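Local coordinates for protein Alpha/beta hydrolase (Streptomyces albidoflavus, PDB 6KSU) that probably acts as a stand-alone cyclase of the penicillin-binding-protein type, closing non-ribosomal peptides into macrolactams by heterochiral coupling, at residues Arg43-Val51 against Pro72-Pro80. Sequence-based numbering, arbitrary orientation.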
loop_
_atom_site.group_PDB
_atom_site.type_symbol
_atom_site.label_atom_id
_atom_site.label_comp_id
_atom_site.label_asym_id
_atom_site.label_seq_id
_atom_site.Cartn_x
_atom_site.Cartn_y
_atom_site.Cartn_z
ATOM N N ARG A 43 0.407 -8.218 22.248
ATOM C CA ARG A 43 1.701 -7.727 22.727
ATOM C C ARG A 43 2.443 -6.896 21.675
ATOM O O ARG A 43 3.619 -7.111 21.372
ATOM C CB ARG A 43 2.544 -8.879 23.253
ATOM C CG ARG A 43 2.015 -9.379 24.599
ATOM C CD ARG A 43 3.149 -9.787 25.542
ATOM N NE ARG A 43 4.200 -10.539 24.859
ATOM C CZ ARG A 43 4.008 -11.696 24.234
ATOM N NH1 ARG A 43 2.806 -12.256 24.212
ATOM N NH2 ARG A 43 5.025 -12.299 23.634
ATOM N N VAL A 44 1.735 -5.888 21.159
ATOM C CA VAL A 44 2.345 -4.856 20.330
ATOM C C VAL A 44 3.213 -3.941 21.183
ATOM O O VAL A 44 2.797 -3.501 22.262
ATOM C CB VAL A 44 1.241 -4.067 19.616
ATOM C CG1 VAL A 44 1.843 -2.995 18.758
ATOM C CG2 VAL A 44 0.394 -5.049 18.777
ATOM N N THR A 45 4.429 -3.649 20.702
ATOM C CA THR A 45 5.321 -2.748 21.433
ATOM C C THR A 45 4.670 -1.395 21.688
ATOM O O THR A 45 4.680 -0.894 22.821
ATOM C CB THR A 45 6.648 -2.547 20.697
ATOM O OG1 THR A 45 7.233 -3.821 20.394
ATOM C CG2 THR A 45 7.622 -1.785 21.601
ATOM N N GLY A 46 4.105 -0.786 20.649
ATOM C CA GLY A 46 3.466 0.516 20.746
ATOM C C GLY A 46 2.556 0.707 19.554
ATOM O O GLY A 46 2.717 0.066 18.507
ATOM N N ALA A 47 1.569 1.579 19.726
ATOM C CA ALA A 47 0.590 1.732 18.660
ATOM C C ALA A 47 -0.113 3.064 18.814
ATOM O O ALA A 47 -0.164 3.649 19.903
ATOM C CB ALA A 47 -0.422 0.568 18.659
ATOM N N GLN A 48 -0.633 3.548 17.692
ATOM C CA GLN A 48 -1.528 4.696 17.680
ATOM C C GLN A 48 -2.755 4.312 16.883
ATOM O O GLN A 48 -2.646 3.630 15.859
ATOM C CB GLN A 48 -0.906 5.955 17.054
ATOM C CG GLN A 48 0.369 6.447 17.690
ATOM C CD GLN A 48 1.106 7.428 16.780
ATOM O OE1 GLN A 48 1.036 7.331 15.556
ATOM N NE2 GLN A 48 1.804 8.391 17.384
ATOM N N LEU A 49 -3.916 4.732 17.375
ATOM C CA LEU A 49 -5.175 4.611 16.660
ATOM C C LEU A 49 -5.862 5.963 16.727
ATOM O O LEU A 49 -6.027 6.539 17.810
ATOM C CB LEU A 49 -6.064 3.501 17.243
ATOM C CG LEU A 49 -7.481 3.363 16.662
ATOM C CD1 LEU A 49 -7.481 2.687 15.257
ATOM C CD2 LEU A 49 -8.367 2.601 17.616
ATOM N N SER A 50 -6.203 6.507 15.574
ATOM C CA SER A 50 -6.920 7.772 15.531
ATOM C C SER A 50 -8.173 7.561 14.712
ATOM O O SER A 50 -8.103 6.971 13.639
ATOM C CB SER A 50 -6.050 8.876 14.933
ATOM O OG SER A 50 -4.898 9.088 15.737
ATOM N N VAL A 51 -9.309 8.017 15.228
ATOM C CA VAL A 51 -10.603 7.868 14.574
ATOM C C VAL A 51 -11.255 9.234 14.477
ATOM O O VAL A 51 -11.466 9.894 15.501
ATOM C CB VAL A 51 -11.526 6.917 15.343
ATOM C CG1 VAL A 51 -12.810 6.674 14.562
ATOM C CG2 VAL A 51 -10.795 5.631 15.678
ATOM N N PRO A 72 8.004 6.407 25.808
ATOM C CA PRO A 72 6.613 6.156 25.415
ATOM C C PRO A 72 6.226 6.705 24.039
ATOM O O PRO A 72 6.765 7.702 23.544
ATOM C CB PRO A 72 5.796 6.859 26.509
ATOM C CG PRO A 72 6.776 7.751 27.237
ATOM C CD PRO A 72 8.107 7.083 27.106
ATOM N N VAL A 73 5.242 6.030 23.449
ATOM C CA VAL A 73 4.531 6.518 22.275
ATOM C C VAL A 73 3.630 7.668 22.696
ATOM O O VAL A 73 2.822 7.525 23.619
ATOM C CB VAL A 73 3.689 5.397 21.655
ATOM C CG1 VAL A 73 2.701 5.984 20.681
ATOM C CG2 VAL A 73 4.588 4.269 21.049
ATOM N N THR A 74 3.737 8.793 22.005
ATOM C CA THR A 74 2.787 9.879 22.152
ATOM C C THR A 74 2.098 10.112 20.821
ATOM O O THR A 74 2.487 9.530 19.802
ATOM C CB THR A 74 3.494 11.156 22.636
ATOM O OG1 THR A 74 4.228 11.738 21.560
ATOM C CG2 THR A 74 4.458 10.835 23.774
ATOM N N PRO A 75 1.032 10.917 20.790
ATOM C CA PRO A 75 0.425 11.256 19.488
ATOM C C PRO A 75 1.379 11.977 18.550
ATOM O O PRO A 75 1.161 11.965 17.340
ATOM C CB PRO A 75 -0.772 12.128 19.878
ATOM C CG PRO A 75 -1.166 11.593 21.237
ATOM C CD PRO A 75 0.156 11.312 21.911
ATOM N N ARG A 76 2.451 12.565 19.072
ATOM C CA ARG A 76 3.473 13.167 18.232
ATOM C C ARG A 76 4.350 12.121 17.548
ATOM O O ARG A 76 4.863 12.378 16.450
ATOM C CB ARG A 76 4.344 14.119 19.066
ATOM C CG ARG A 76 4.974 15.249 18.225
ATOM C CD ARG A 76 6.149 15.964 18.908
ATOM N NE ARG A 76 7.045 16.594 17.931
ATOM C CZ ARG A 76 8.258 17.069 18.206
ATOM N NH1 ARG A 76 8.743 16.991 19.442
ATOM N NH2 ARG A 76 8.996 17.617 17.247
ATOM N N THR A 77 4.574 10.975 18.201
ATOM C CA THR A 77 5.469 9.947 17.686
ATOM C C THR A 77 5.137 9.608 16.232
ATOM O O THR A 77 3.984 9.358 15.875
ATOM C CB THR A 77 5.363 8.678 18.554
ATOM O OG1 THR A 77 5.435 9.018 19.944
ATOM C CG2 THR A 77 6.489 7.735 18.257
ATOM N N GLY A 78 6.174 9.612 15.386
ATOM C CA GLY A 78 6.038 9.174 14.017
ATOM C C GLY A 78 6.405 7.713 13.815
ATOM O O GLY A 78 7.458 7.249 14.270
ATOM N N PHE A 79 5.550 7.009 13.085
ATOM C CA PHE A 79 5.695 5.626 12.672
ATOM C C PHE A 79 5.915 5.551 11.166
ATOM O O PHE A 79 5.400 6.381 10.416
ATOM C CB PHE A 79 4.435 4.827 13.027
ATOM C CG PHE A 79 4.225 4.607 14.525
ATOM C CD1 PHE A 79 4.273 3.320 15.053
ATOM C CD2 PHE A 79 3.925 5.676 15.380
ATOM C CE1 PHE A 79 4.076 3.090 16.395
ATOM C CE2 PHE A 79 3.723 5.468 16.747
ATOM C CZ PHE A 79 3.802 4.181 17.256
ATOM N N PRO A 80 6.655 4.568 10.677
ATOM C CA PRO A 80 6.773 4.414 9.213
ATOM C C PRO A 80 5.420 4.106 8.594
ATOM O O PRO A 80 4.722 3.178 9.005
ATOM C CB PRO A 80 7.744 3.244 9.043
ATOM C CG PRO A 80 8.011 2.704 10.425
ATOM C CD PRO A 80 7.536 3.678 11.434
#
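Gln48 reaches from strand 46-53 into the turn Thr74-Thr77, and its side chain carries most of the contact. From CB, which heads toward the 72-80 segment, the chain leaves with CG beside the backbone N (chi1 -58°) and then runs extended. CG rests against two hydrophobic neighbours on one side of it, 3.6 Å from Phe79 CE2 and 3.8 Å from Val73 CG1. The amide carbon comes closer to the ring, with CD 3.3 Å from Phe79 CE2; amide and ring planes stand 44° apart, neither stacked nor perpendicular. OE1 also lies by the ring, 3.3 Å from Phe79 CD2, and accepts hydrogen bonds from the Ala261 backbone N and from the hydroxyl of Thr349 on the neighbouring strand 344-350. NE2 finishes the chain with two hydrogen bonds, to Thr74 O and Thr77 O, each 2.8 Å long and both noticeably bent. Thr74 O lies in the amide plane, whereas Thr77 O sits 25° out of it. With bonds at both its oxygen and its nitrogen, this buried amide is fixed in rotation.

The turn that receives it is type I, closed by Thr77 N to Thr74 O, so that carbonyl serves two donors. Thr77 OG1 tightens the loop further by accepting from Thr74 N at 2.7 Å. Beside the glutamine, Val73 CG2 rests against the bare backbone of Gly46, 3.9 Å from its CA, and the Phe79 ring turns an edge to Gly46 O.

A buried glutamine thus pins a beta turn against the antiparallel sheet of the beta-lactamase/penicillin-binding-protein fold, a few residues ahead of helix 85-98, whose start carries a sequence consistent with the SxxK motif of this family.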